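Side-chain contacts in protein argonaute (PDB 5G5S), which uses short single-stranded DNA guides to find complementary DNA targets and slices them, possibly as a defence against invading genetic elements: residues L177-V182 with L447-F452; T329-T334 with K342-Y347; K376-K381 with E464-D469; K471-N476 with E676-R681. All blocks are in the same frame, centred on the assembly; numbering follows the deposited sequence.

Contact 1 (L177-V182 with L447-F452)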
loop_
_atom_site.group_PDB
_atom_site.type_symbol
_atom_site.label_atom_id
_atom_site.label_comp_id
_atom_site.label_asym_id
_atom_site.label_seq_id
_atom_site.Cartn_x
_atom_site.Cartn_y
_atom_site.Cartn_z
ATOM N N LEU A 177 -11.291 16.730 -8.004
ATOM C CA LEU A 177 -11.688 15.785 -6.952
ATOM C C LEU A 177 -11.621 14.356 -7.445
ATOM O O LEU A 177 -11.313 13.463 -6.660
ATOM C CB LEU A 177 -13.101 16.065 -6.402
ATOM C CG LEU A 177 -13.291 17.158 -5.339
ATOM C CD1 LEU A 177 -14.629 16.996 -4.658
ATOM C CD2 LEU A 177 -12.196 17.130 -4.263
ATOM N N LEU A 178 -11.898 14.141 -8.742
ATOM C CA LEU A 178 -11.826 12.835 -9.387
ATOM C C LEU A 178 -10.397 12.265 -9.341
ATOM O O LEU A 178 -10.232 11.075 -9.081
ATOM C CB LEU A 178 -12.338 12.916 -10.835
ATOM C CG LEU A 178 -12.658 11.585 -11.510
ATOM C CD1 LEU A 178 -13.834 10.895 -10.845
ATOM C CD2 LEU A 178 -12.938 11.777 -12.982
ATOM N N GLU A 179 -9.377 13.126 -9.546
ATOM C CA GLU A 179 -7.952 12.754 -9.512
ATOM C C GLU A 179 -7.535 12.222 -8.136
ATOM O O GLU A 179 -6.724 11.304 -8.058
ATOM C CB GLU A 179 -7.054 13.922 -9.953
ATOM C CG GLU A 179 -7.350 14.399 -11.368
ATOM C CD GLU A 179 -6.550 15.564 -11.916
ATOM O OE1 GLU A 179 -5.992 16.353 -11.118
ATOM O OE2 GLU A 179 -6.521 15.710 -13.158
ATOM N N GLU A 180 -8.143 12.752 -7.060
ATOM C CA GLU A 180 -7.915 12.320 -5.680
ATOM C C GLU A 180 -8.393 10.877 -5.427
ATOM O O GLU A 180 -8.082 10.312 -4.377
ATOM C CB GLU A 180 -8.605 13.285 -4.701
ATOM C CG GLU A 180 -7.814 14.549 -4.416
ATOM C CD GLU A 180 -6.349 14.346 -4.090
ATOM O OE1 GLU A 180 -6.042 13.577 -3.148
ATOM O OE2 GLU A 180 -5.503 14.936 -4.802
ATOM N N TYR A 181 -9.168 10.303 -6.377
ATOM C CA TYR A 181 -9.712 8.948 -6.314
ATOM C C TYR A 181 -8.878 7.912 -7.069
ATOM O O TYR A 181 -9.219 6.729 -7.061
ATOM C CB TYR A 181 -11.227 8.926 -6.641
ATOM C CG TYR A 181 -12.043 9.491 -5.496
ATOM C CD1 TYR A 181 -12.186 10.864 -5.330
ATOM C CD2 TYR A 181 -12.553 8.660 -4.504
ATOM C CE1 TYR A 181 -12.856 11.397 -4.229
ATOM C CE2 TYR A 181 -13.224 9.178 -3.398
ATOM C CZ TYR A 181 -13.383 10.549 -3.270
ATOM O OH TYR A 181 -14.038 11.069 -2.182
ATOM N N VAL A 182 -7.735 8.345 -7.650
ATOM C CA VAL A 182 -6.781 7.449 -8.308
ATOM C C VAL A 182 -6.208 6.514 -7.212
ATOM O O VAL A 182 -5.746 6.990 -6.172
ATOM C CB VAL A 182 -5.666 8.209 -9.085
ATOM C CG1 VAL A 182 -4.600 7.251 -9.592
ATOM C CG2 VAL A 182 -6.247 9.012 -10.243
ATOM N N LEU A 447 -5.186 21.468 -3.179
ATOM C CA LEU A 447 -4.397 22.666 -2.903
ATOM C C LEU A 447 -2.901 22.355 -2.862
ATOM O O LEU A 447 -2.140 23.053 -3.509
ATOM C CB LEU A 447 -4.867 23.385 -1.616
ATOM C CG LEU A 447 -4.257 24.785 -1.351
ATOM C CD1 LEU A 447 -4.702 25.792 -2.394
ATOM C CD2 LEU A 447 -4.600 25.285 0.037
ATOM N N LYS A 448 -2.490 21.289 -2.161
ATOM C CA LYS A 448 -1.080 20.880 -2.060
ATOM C C LYS A 448 -0.445 20.557 -3.413
ATOM O O LYS A 448 0.670 21.009 -3.702
ATOM C CB LYS A 448 -0.923 19.688 -1.123
ATOM C CG LYS A 448 -1.190 20.023 0.331
ATOM C CD LYS A 448 -0.549 18.998 1.267
ATOM C CE LYS A 448 -1.218 17.649 1.271
ATOM N NZ LYS A 448 -0.661 16.784 2.344
ATOM N N LYS A 449 -1.160 19.759 -4.215
ATOM C CA LYS A 449 -0.767 19.304 -5.541
ATOM C C LYS A 449 -0.517 20.490 -6.484
ATOM O O LYS A 449 0.575 20.601 -7.039
ATOM C CB LYS A 449 -1.832 18.339 -6.086
ATOM C CG LYS A 449 -1.528 17.737 -7.446
ATOM C CD LYS A 449 -2.603 16.746 -7.836
ATOM C CE LYS A 449 -3.789 17.353 -8.546
ATOM N NZ LYS A 449 -4.955 16.428 -8.542
ATOM N N GLN A 450 -1.517 21.375 -6.625
ATOM C CA GLN A 450 -1.484 22.586 -7.459
ATOM C C GLN A 450 -0.449 23.608 -6.986
ATOM O O GLN A 450 0.065 24.376 -7.799
ATOM C CB GLN A 450 -2.877 23.233 -7.553
ATOM C CG GLN A 450 -3.873 22.436 -8.395
ATOM C CD GLN A 450 -5.085 23.240 -8.807
ATOM O OE1 GLN A 450 -5.588 24.097 -8.072
ATOM N NE2 GLN A 450 -5.595 22.957 -9.998
ATOM N N LEU A 451 -0.173 23.627 -5.670
ATOM C CA LEU A 451 0.822 24.473 -5.014
ATOM C C LEU A 451 2.211 23.997 -5.447
ATOM O O LEU A 451 3.059 24.828 -5.757
ATOM C CB LEU A 451 0.677 24.338 -3.486
ATOM C CG LEU A 451 0.510 25.587 -2.610
ATOM C CD1 LEU A 451 -0.280 26.677 -3.289
ATOM C CD2 LEU A 451 -0.144 25.221 -1.298
ATOM N N PHE A 452 2.433 22.660 -5.496
ATOM C CA PHE A 452 3.709 22.072 -5.922
ATOM C C PHE A 452 4.043 22.315 -7.410
ATOM O O PHE A 452 5.223 22.393 -7.763
ATOM C CB PHE A 452 3.820 20.588 -5.539
ATOM C CG PHE A 452 5.179 20.021 -5.869
ATOM C CD1 PHE A 452 6.283 20.323 -5.080
ATOM C CD2 PHE A 452 5.379 19.281 -7.031
ATOM C CE1 PHE A 452 7.553 19.866 -5.428
ATOM C CE2 PHE A 452 6.657 18.865 -7.403
ATOM C CZ PHE A 452 7.733 19.142 -6.589
#

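Contact 2 (T329-T334 with K342-Y347)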
loop_
_atom_site.group_PDB
_atom_site.type_symbol
_atom_site.label_atom_id
_atom_site.label_comp_id
_atom_site.label_asym_id
_atom_site.label_seq_id
_atom_site.Cartn_x
_atom_site.Cartn_y
_atom_site.Cartn_z
ATOM N N THR A 329 10.510 9.315 17.962
ATOM C CA THR A 329 10.569 10.668 17.380
ATOM C C THR A 329 9.627 11.637 18.139
ATOM O O THR A 329 9.595 12.837 17.838
ATOM C CB THR A 329 10.293 10.645 15.868
ATOM O OG1 THR A 329 8.989 10.111 15.638
ATOM C CG2 THR A 329 11.353 9.880 15.071
ATOM N N ASN A 330 8.894 11.112 19.155
ATOM C CA ASN A 330 7.946 11.860 19.988
ATOM C C ASN A 330 8.585 12.999 20.797
ATOM O O ASN A 330 7.865 13.828 21.367
ATOM C CB ASN A 330 7.126 10.913 20.885
ATOM C CG ASN A 330 7.893 10.150 21.954
ATOM O OD1 ASN A 330 9.125 10.209 22.075
ATOM N ND2 ASN A 330 7.161 9.411 22.769
ATOM N N THR A 331 9.938 13.034 20.829
ATOM C CA THR A 331 10.745 14.039 21.527
ATOM C C THR A 331 11.750 14.748 20.592
ATOM O O THR A 331 12.673 15.399 21.082
ATOM C CB THR A 331 11.461 13.428 22.747
ATOM O OG1 THR A 331 12.332 12.386 22.306
ATOM C CG2 THR A 331 10.495 12.935 23.832
ATOM N N LEU A 332 11.575 14.629 19.257
ATOM C CA LEU A 332 12.488 15.257 18.296
ATOM C C LEU A 332 12.472 16.794 18.348
ATOM O O LEU A 332 13.529 17.422 18.231
ATOM C CB LEU A 332 12.208 14.748 16.872
ATOM C CG LEU A 332 13.350 14.831 15.854
ATOM C CD1 LEU A 332 14.497 13.931 16.239
ATOM C CD2 LEU A 332 12.872 14.403 14.491
ATOM N N PHE A 333 11.273 17.384 18.530
ATOM C CA PHE A 333 11.070 18.834 18.588
ATOM C C PHE A 333 10.412 19.279 19.896
ATOM O O PHE A 333 9.674 20.265 19.910
ATOM C CB PHE A 333 10.277 19.331 17.365
ATOM C CG PHE A 333 10.942 19.066 16.035
ATOM C CD1 PHE A 333 11.850 19.973 15.500
ATOM C CD2 PHE A 333 10.646 17.919 15.307
ATOM C CE1 PHE A 333 12.456 19.731 14.263
ATOM C CE2 PHE A 333 11.255 17.678 14.074
ATOM C CZ PHE A 333 12.156 18.585 13.561
ATOM N N THR A 334 10.692 18.573 21.000
ATOM C CA THR A 334 10.165 18.934 22.316
ATOM C C THR A 334 10.807 20.236 22.839
ATOM O O THR A 334 10.184 20.962 23.617
ATOM C CB THR A 334 10.209 17.746 23.277
ATOM O OG1 THR A 334 11.376 16.968 22.997
ATOM C CG2 THR A 334 8.966 16.864 23.161
ATOM N N LYS A 342 16.316 18.374 25.489
ATOM C CA LYS A 342 17.524 18.210 24.680
ATOM C C LYS A 342 17.280 18.594 23.215
ATOM O O LYS A 342 16.314 18.118 22.614
ATOM C CB LYS A 342 18.082 16.778 24.811
ATOM C CG LYS A 342 19.462 16.594 24.179
ATOM C CD LYS A 342 20.032 15.194 24.406
ATOM C CE LYS A 342 21.193 14.894 23.485
ATOM N NZ LYS A 342 22.454 15.550 23.923
ATOM N N ILE A 343 18.140 19.485 22.667
ATOM C CA ILE A 343 18.082 19.943 21.269
ATOM C C ILE A 343 18.724 18.888 20.363
ATOM O O ILE A 343 19.878 18.516 20.581
ATOM C CB ILE A 343 18.728 21.349 21.055
ATOM C CG1 ILE A 343 18.089 22.415 21.972
ATOM C CG2 ILE A 343 18.688 21.773 19.562
ATOM C CD1 ILE A 343 18.886 23.659 22.151
ATOM N N TYR A 344 17.971 18.431 19.344
ATOM C CA TYR A 344 18.393 17.436 18.360
ATOM C C TYR A 344 18.536 18.053 16.973
ATOM O O TYR A 344 17.627 18.756 16.507
ATOM C CB TYR A 344 17.410 16.261 18.322
ATOM C CG TYR A 344 17.275 15.527 19.637
ATOM C CD1 TYR A 344 18.361 14.867 20.206
ATOM C CD2 TYR A 344 16.050 15.452 20.291
ATOM C CE1 TYR A 344 18.236 14.170 21.406
ATOM C CE2 TYR A 344 15.910 14.746 21.484
ATOM C CZ TYR A 344 17.005 14.104 22.037
ATOM O OH TYR A 344 16.872 13.402 23.211
ATOM N N LEU A 345 19.678 17.778 16.311
ATOM C CA LEU A 345 20.004 18.300 14.981
ATOM C C LEU A 345 20.027 17.219 13.878
ATOM O O LEU A 345 20.284 16.044 14.178
ATOM C CB LEU A 345 21.310 19.126 15.023
ATOM C CG LEU A 345 21.313 20.374 15.944
ATOM C CD1 LEU A 345 22.692 20.946 16.064
ATOM C CD2 LEU A 345 20.355 21.457 15.438
ATOM N N PRO A 346 19.710 17.576 12.605
ATOM C CA PRO A 346 19.658 16.554 11.548
ATOM C C PRO A 346 21.006 16.027 11.081
ATOM O O PRO A 346 22.004 16.737 11.148
ATOM C CB PRO A 346 18.929 17.273 10.414
ATOM C CG PRO A 346 19.286 18.690 10.588
ATOM C CD PRO A 346 19.332 18.903 12.071
ATOM N N TYR A 347 21.017 14.780 10.596
ATOM C CA TYR A 347 22.198 14.106 10.049
ATOM C C TYR A 347 22.653 14.736 8.741
ATOM O O TYR A 347 23.856 14.844 8.520
ATOM C CB TYR A 347 21.929 12.603 9.830
ATOM C CG TYR A 347 22.593 11.725 10.862
ATOM C CD1 TYR A 347 22.042 11.569 12.132
ATOM C CD2 TYR A 347 23.788 11.068 10.581
ATOM C CE1 TYR A 347 22.668 10.785 13.100
ATOM C CE2 TYR A 347 24.415 10.267 11.535
ATOM C CZ TYR A 347 23.852 10.131 12.795
ATOM O OH TYR A 347 24.452 9.334 13.737
#

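Contact 3 (K376-K381 with E464-D469)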
loop_
_atom_site.group_PDB
_atom_site.type_symbol
_atom_site.label_atom_id
_atom_site.label_comp_id
_atom_site.label_asym_id
_atom_site.label_seq_id
_atom_site.Cartn_x
_atom_site.Cartn_y
_atom_site.Cartn_z
ATOM N N LYS A 376 -2.458 32.750 14.538
ATOM C CA LYS A 376 -1.229 33.542 14.424
ATOM C C LYS A 376 -0.236 33.202 15.531
ATOM O O LYS A 376 0.900 32.835 15.227
ATOM C CB LYS A 376 -1.539 35.052 14.406
ATOM N N ASP A 377 -0.693 33.257 16.805
ATOM C CA ASP A 377 0.095 32.951 18.003
ATOM C C ASP A 377 0.627 31.500 18.062
ATOM O O ASP A 377 1.594 31.247 18.779
ATOM C CB ASP A 377 -0.689 33.324 19.277
ATOM C CG ASP A 377 -0.883 34.820 19.509
ATOM O OD1 ASP A 377 -1.025 35.569 18.510
ATOM O OD2 ASP A 377 -0.937 35.237 20.689
ATOM N N LYS A 378 0.022 30.567 17.293
ATOM C CA LYS A 378 0.433 29.161 17.212
ATOM C C LYS A 378 1.515 28.948 16.142
ATOM O O LYS A 378 2.476 28.217 16.386
ATOM C CB LYS A 378 -0.776 28.249 16.949
ATOM C CG LYS A 378 -1.264 27.508 18.184
ATOM C CD LYS A 378 -0.692 26.095 18.274
ATOM C CE LYS A 378 -1.069 25.458 19.586
ATOM N NZ LYS A 378 -0.360 24.173 19.799
ATOM N N VAL A 379 1.340 29.577 14.957
ATOM C CA VAL A 379 2.266 29.547 13.814
ATOM C C VAL A 379 3.566 30.312 14.194
ATOM O O VAL A 379 4.661 29.854 13.865
ATOM C CB VAL A 379 1.577 30.129 12.539
ATOM C CG1 VAL A 379 2.555 30.323 11.384
ATOM C CG2 VAL A 379 0.395 29.273 12.103
ATOM N N ASN A 380 3.432 31.455 14.909
ATOM C CA ASN A 380 4.561 32.280 15.358
ATOM C C ASN A 380 5.405 31.593 16.439
ATOM O O ASN A 380 6.609 31.430 16.237
ATOM C CB ASN A 380 4.106 33.676 15.799
ATOM C CG ASN A 380 3.577 34.554 14.682
ATOM O OD1 ASN A 380 3.912 34.392 13.502
ATOM N ND2 ASN A 380 2.748 35.527 15.034
ATOM N N LYS A 381 4.773 31.150 17.556
ATOM C CA LYS A 381 5.446 30.451 18.662
ATOM C C LYS A 381 6.182 29.193 18.207
ATOM O O LYS A 381 7.201 28.848 18.797
ATOM C CB LYS A 381 4.465 30.115 19.794
ATOM N N GLU A 464 -8.758 22.512 14.591
ATOM C CA GLU A 464 -9.470 21.967 15.757
ATOM C C GLU A 464 -8.544 21.101 16.617
ATOM O O GLU A 464 -8.507 21.269 17.837
ATOM C CB GLU A 464 -10.722 21.169 15.337
ATOM C CG GLU A 464 -11.850 22.015 14.763
ATOM C CD GLU A 464 -12.016 21.934 13.256
ATOM O OE1 GLU A 464 -11.005 22.087 12.531
ATOM O OE2 GLU A 464 -13.166 21.740 12.799
ATOM N N ASN A 465 -7.758 20.230 15.968
ATOM C CA ASN A 465 -6.800 19.350 16.631
ATOM C C ASN A 465 -5.572 20.103 17.169
ATOM O O ASN A 465 -5.153 19.836 18.300
ATOM C CB ASN A 465 -6.394 18.205 15.703
ATOM C CG ASN A 465 -7.514 17.242 15.372
ATOM O OD1 ASN A 465 -8.297 16.816 16.239
ATOM N ND2 ASN A 465 -7.586 16.853 14.105
ATOM N N TRP A 466 -5.007 21.047 16.377
ATOM C CA TRP A 466 -3.832 21.831 16.776
ATOM C C TRP A 466 -4.098 22.794 17.936
ATOM O O TRP A 466 -3.190 23.028 18.732
ATOM C CB TRP A 466 -3.222 22.575 15.576
ATOM C CG TRP A 466 -1.758 22.903 15.711
ATOM C CD1 TRP A 466 -0.855 22.318 16.552
ATOM C CD2 TRP A 466 -1.022 23.870 14.942
ATOM N NE1 TRP A 466 0.389 22.884 16.380
ATOM C CE2 TRP A 466 0.316 23.833 15.394
ATOM C CE3 TRP A 466 -1.370 24.784 13.933
ATOM C CZ2 TRP A 466 1.305 24.674 14.872
ATOM C CZ3 TRP A 466 -0.387 25.612 13.414
ATOM C CH2 TRP A 466 0.932 25.555 13.883
ATOM N N ARG A 467 -5.330 23.344 18.034
ATOM C CA ARG A 467 -5.753 24.272 19.091
ATOM C C ARG A 467 -5.721 23.599 20.476
ATOM O O ARG A 467 -5.326 24.236 21.453
ATOM C CB ARG A 467 -7.155 24.825 18.777
ATOM C CG ARG A 467 -7.611 25.987 19.669
ATOM C CD ARG A 467 -9.019 26.477 19.355
ATOM N NE ARG A 467 -10.040 25.459 19.622
ATOM C CZ ARG A 467 -10.648 24.737 18.684
ATOM N NH1 ARG A 467 -10.355 24.919 17.402
ATOM N NH2 ARG A 467 -11.552 23.828 19.021
ATOM N N LYS A 468 -6.107 22.312 20.538
ATOM C CA LYS A 468 -6.137 21.486 21.751
ATOM C C LYS A 468 -4.766 20.889 22.131
ATOM O O LYS A 468 -4.649 20.294 23.204
ATOM C CB LYS A 468 -7.184 20.367 21.603
ATOM N N ASP A 469 -3.743 21.036 21.261
ATOM C CA ASP A 469 -2.389 20.513 21.477
ATOM C C ASP A 469 -1.612 21.344 22.518
ATOM O O ASP A 469 -0.816 22.221 22.163
ATOM C CB ASP A 469 -1.638 20.402 20.133
ATOM C CG ASP A 469 -0.222 19.869 20.219
ATOM O OD1 ASP A 469 -0.039 18.750 20.750
ATOM O OD2 ASP A 469 0.700 20.552 19.716
#

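Contact 4 (K471-N476 with E676-R681)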
loop_
_atom_site.group_PDB
_atom_site.type_symbol
_atom_site.label_atom_id
_atom_site.label_comp_id
_atom_site.label_asym_id
_atom_site.label_seq_id
_atom_site.Cartn_x
_atom_site.Cartn_y
_atom_site.Cartn_z
ATOM N N LYS A 471 0.401 19.872 24.821
ATOM C CA LYS A 471 1.620 19.111 25.113
ATOM C C LYS A 471 2.728 19.231 24.052
ATOM O O LYS A 471 3.846 18.763 24.280
ATOM C CB LYS A 471 1.268 17.642 25.376
ATOM N N GLY A 472 2.413 19.862 22.922
ATOM C CA GLY A 472 3.345 20.054 21.813
ATOM C C GLY A 472 3.517 18.851 20.899
ATOM O O GLY A 472 4.402 18.852 20.041
ATOM N N TYR A 473 2.655 17.825 21.084
ATOM C CA TYR A 473 2.603 16.544 20.369
ATOM C C TYR A 473 2.398 16.717 18.856
ATOM O O TYR A 473 3.180 16.174 18.075
ATOM C CB TYR A 473 1.508 15.645 20.993
ATOM C CG TYR A 473 1.399 14.255 20.402
ATOM C CD1 TYR A 473 2.125 13.191 20.931
ATOM C CD2 TYR A 473 0.525 13.990 19.349
ATOM C CE1 TYR A 473 2.021 11.906 20.398
ATOM C CE2 TYR A 473 0.409 12.708 18.810
ATOM C CZ TYR A 473 1.167 11.671 19.331
ATOM O OH TYR A 473 1.066 10.411 18.793
ATOM N N MET A 474 1.350 17.458 18.452
ATOM C CA MET A 474 1.031 17.728 17.053
ATOM C C MET A 474 2.068 18.624 16.394
ATOM O O MET A 474 2.341 18.448 15.205
ATOM C CB MET A 474 -0.352 18.352 16.929
ATOM C CG MET A 474 -0.944 18.228 15.548
ATOM S SD MET A 474 -2.736 18.390 15.584
ATOM C CE MET A 474 -3.169 16.961 16.664
ATOM N N THR A 475 2.637 19.589 17.152
ATOM C CA THR A 475 3.675 20.493 16.657
ATOM C C THR A 475 4.907 19.677 16.260
ATOM O O THR A 475 5.448 19.881 15.171
ATOM C CB THR A 475 3.966 21.593 17.678
ATOM O OG1 THR A 475 2.762 22.317 17.922
ATOM C CG2 THR A 475 5.041 22.553 17.202
ATOM N N ASN A 476 5.311 18.734 17.136
ATOM C CA ASN A 476 6.417 17.804 16.937
ATOM C C ASN A 476 6.160 16.960 15.663
ATOM O O ASN A 476 7.039 16.888 14.803
ATOM C CB ASN A 476 6.585 16.915 18.183
ATOM C CG ASN A 476 7.665 15.863 18.073
ATOM O OD1 ASN A 476 8.859 16.148 18.200
ATOM N ND2 ASN A 476 7.263 14.616 17.873
ATOM N N GLU A 676 -1.968 5.157 11.589
ATOM C CA GLU A 676 -2.216 4.675 12.947
ATOM C C GLU A 676 -0.957 4.770 13.819
ATOM O O GLU A 676 -0.106 3.866 13.807
ATOM C CB GLU A 676 -2.793 3.248 12.920
ATOM N N GLY A 677 -0.853 5.879 14.548
ATOM C CA GLY A 677 0.259 6.160 15.445
ATOM C C GLY A 677 1.506 6.711 14.778
ATOM O O GLY A 677 1.435 7.398 13.751
ATOM N N ARG A 678 2.664 6.396 15.382
ATOM C CA ARG A 678 3.999 6.850 14.988
ATOM C C ARG A 678 4.656 6.048 13.854
ATOM O O ARG A 678 5.295 6.648 12.986
ATOM C CB ARG A 678 4.917 6.860 16.225
ATOM C CG ARG A 678 6.116 7.785 16.107
ATOM C CD ARG A 678 6.516 8.359 17.451
ATOM N NE ARG A 678 5.472 9.223 18.002
ATOM C CZ ARG A 678 5.330 10.515 17.712
ATOM N NH1 ARG A 678 6.177 11.118 16.880
ATOM N NH2 ARG A 678 4.338 11.213 18.248
ATOM N N TYR A 679 4.570 4.701 13.911
ATOM C CA TYR A 679 5.223 3.807 12.948
ATOM C C TYR A 679 4.282 3.314 11.851
ATOM O O TYR A 679 3.062 3.326 12.037
ATOM C CB TYR A 679 5.993 2.663 13.660
ATOM C CG TYR A 679 6.653 3.073 14.967
ATOM C CD1 TYR A 679 7.387 4.254 15.065
ATOM C CD2 TYR A 679 6.555 2.273 16.102
ATOM C CE1 TYR A 679 7.949 4.662 16.277
ATOM C CE2 TYR A 679 7.130 2.662 17.316
ATOM C CZ TYR A 679 7.826 3.859 17.399
ATOM O OH TYR A 679 8.406 4.252 18.585
ATOM N N LEU A 680 4.844 2.941 10.684
ATOM C CA LEU A 680 4.050 2.495 9.532
ATOM C C LEU A 680 3.615 1.045 9.646
ATOM O O LEU A 680 4.212 0.293 10.404
ATOM C CB LEU A 680 4.822 2.723 8.220
ATOM C CG LEU A 680 5.254 4.161 7.916
ATOM C CD1 LEU A 680 6.433 4.191 6.984
ATOM C CD2 LEU A 680 4.098 4.997 7.409
ATOM N N ARG A 681 2.578 0.651 8.898
ATOM C CA ARG A 681 2.113 -0.726 8.846
ATOM C C ARG A 681 3.111 -1.537 7.979
ATOM O O ARG A 681 3.453 -2.688 8.298
ATOM C CB ARG A 681 0.699 -0.804 8.227
ATOM C CG ARG A 681 0.129 -2.229 8.268
ATOM C CD ARG A 681 -1.305 -2.343 7.825
ATOM N NE ARG A 681 -1.645 -3.755 7.649
ATOM C CZ ARG A 681 -2.152 -4.284 6.538
ATOM N NH1 ARG A 681 -2.433 -3.513 5.493
ATOM N NH2 ARG A 681 -2.420 -5.581 6.478
#

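Contact 1 (L177-V182 with L447-F452)
Glu180 and Lys449 bring the two backbones closest, with their CA atoms still 10.0 Å apart, so only long side chains can close the gap between the region of helix 175-179 and helix 442-452. The contact is a salt bridge between domains, linking the PAZ domain to the Mid domain. Lys449 suits the task because its chain is long and flexible. It leaves its helix with CG trans to the backbone N (chi1 -178°), runs straight at first, and bends at chi3 (87°), which turns the ammonium group toward Glu179. The two side chains meet nearly perpendicular. Lys449 NZ also lies 3.6 Å from Glu179 CB, so the ammonium sits beside the stem of the glutamate as well as at its head. Glu180, coming from the opposite direction, bends at chi2 and adds a second negative charge, with its OE2 4.1 Å from Lys449 NZ, too far for a salt bridge. Lys449 NZ gives a further hydrogen bond to the backbone oxygen of Lys698. With two acceptors and an extra carboxylate at hand, the largely buried ammonium probably keeps its charge. Around the bridge Leu177 packs on Tyr443 and Glu180 on Ile446, in an interface whose domains separate when guide DNA binds. The bond itself is 2.8 Å from Lys449 NZ to Glu179 OE1, received on the anti lone pair, facing away from OE2.

Contact 2 (T329-T334 with K342-Y347)
Tyr344 meets Thr331 and Leu332 across the contact, and the chain that leads to it starts at Lys342. The carbonyl oxygen of Lys342 lies 3.5 Å above one face of the Tyr344 ring, displaced toward the rim, while its exposed side chain runs past Thr324 and Asp318. Ile343 starts its side chain away from the opposing loop, and the alternation of an extended chain then brings Tyr344 round to face it. With CG opposite its own carbonyl carbon (chi1 -60°), the ring lies with one edge against two backbone oxygens. Tyr344 CE2 is 3.3 Å from Thr331 O, and Tyr344 CD2 is 3.8 Å from Leu332 O; both oxygens lie in the ring plane, where the weakly positive C-H edge faces them. Thr331 O is also taken by Thr334 OG1 at 2.8 Å, a bond within the loop whose donor stands 47° out of the carbonyl plane. At the root of the tyrosine, Leu332 CD1 packs 4.3 Å from Tyr344 CB, and both side chains also rest on Val316 of strand 314-317. Further on, Leu345 pairs through its backbone with Lys317, while Tyr347 makes a cation-pi contact with the same lysine. An aromatic edge set against loop carbonyls thus packs together two parts of one irregular connection between strand 323-326 and the Mid domain, which probably corresponds to the linker called L2 in Argonautes.

Contact 3 (K376-K381 with E464-D469)
Lys378 NZ is gripped by several groups at once where helix 372-390 meets helix 463-467 and the turn after it. The clearest bond runs 3.1 Å from Lys378 NZ to Asp469 O, with the donor tilted 18° from the carbonyl plane; a weak one joins Lys378 NZ to Trp466 O at 3.2 Å. The carboxylate of Asp469 adds a long salt bridge, Lys378 NZ to Asp469 OD2 at 3.8 Å. Two backbone oxygens and a carboxylate make a negative pocket that suits a lysine. Its aliphatic stem is used too. Bending at chi2 (-96°) and extended beyond, it passes alongside Trp466 in the opposite sense, with Lys378 CD 3.8 Å from the centroid of the five-membered indole ring, over its face. Lys378 NZ then makes an off-centre cation-pi contact with the same ring, 34° from its normal. Val379 sets CG2 4.0 Å from Trp466 CZ3, packing obliquely against the six-membered ring. Trp466 points its N-H to Thr475 OG1. Asp469 is likewise engaged with helix 473-485, its OD1 receiving Met474 N and its OD2 bonded to Thr475 OG1, which fixes the rotation of the carboxylate. Val379 and Trp466 both pack on Ile433 of strand 428-434. Helices laid against a parallel four-stranded sheet in this way belong to the Rossmann-like Mid domain, and helix 463-467 directly follows residues 459-462, which bind the phosphorylated 5' end of the guide.

Contact 4 (K471-N476 with E676-R681)
Arg678 meets helix 473-485 with its two terminal nitrogens, one beside a buried asparagine and the other on an exposed tyrosine. The enclosed part lies at Asn476: Arg678 NH1 bonds to Asn477 OD1 and Thr329 OG1, and Asn476 ND2 stays 3.8 Å from Arg678 NH1. These two nitrogens are both donors, and each looks to other acceptors; Asn476 ND2 bonds to Thr329 O, while Asn476 OD1 receives Phe333 N. An arginine suits the spot because its flat head can serve several neighbours together. The open side is at Tyr473, where the approach is close all the same: Arg678 NH2 is 3.2 Å from Tyr473 CE1 and 3.4 Å from Tyr473 OH. Ring and guanidinium planes stand 89° apart, and CE1 lies at the edge of the guanidinium, near its plane. Tyr473 reaches there with its ring swung opposite the backbone N (chi1 -177°), and Arg678 by bending at chi2 and chi3. Gly472, with positive phi, takes the N-cap position of the helix, and Gly472 O receives Asn476 N at 3.0 Å. A loop arginine reaching the first turn of a helix here joins the PIWI part of the chain to the Mid domain, at the Mid-PIWI interface.

In the fold
Helix 473-485 ties three of the contacts together. Contact 4 lies at its start; contact 2 touches it through Asn476, and contact 3 through Thr475 and Met474. Their centres are 13 Å (contacts 2 and 4) and 16 Å (contacts 3 and 4) apart, so the linker, the Mid domain and the PIWI loop meet around one helix, which also carries the guide-binding Gln481. Contact 1 stands apart, its nearest atoms about 13 Å from contact 4, and joins PAZ to Mid. Along the chain, contacts 2, 3 and 4 follow in series, whereas contacts 1 and 3 interleave. Mid thus meets the linker, PIWI and PAZ, and its salt bridge to PAZ is one part of that last interface.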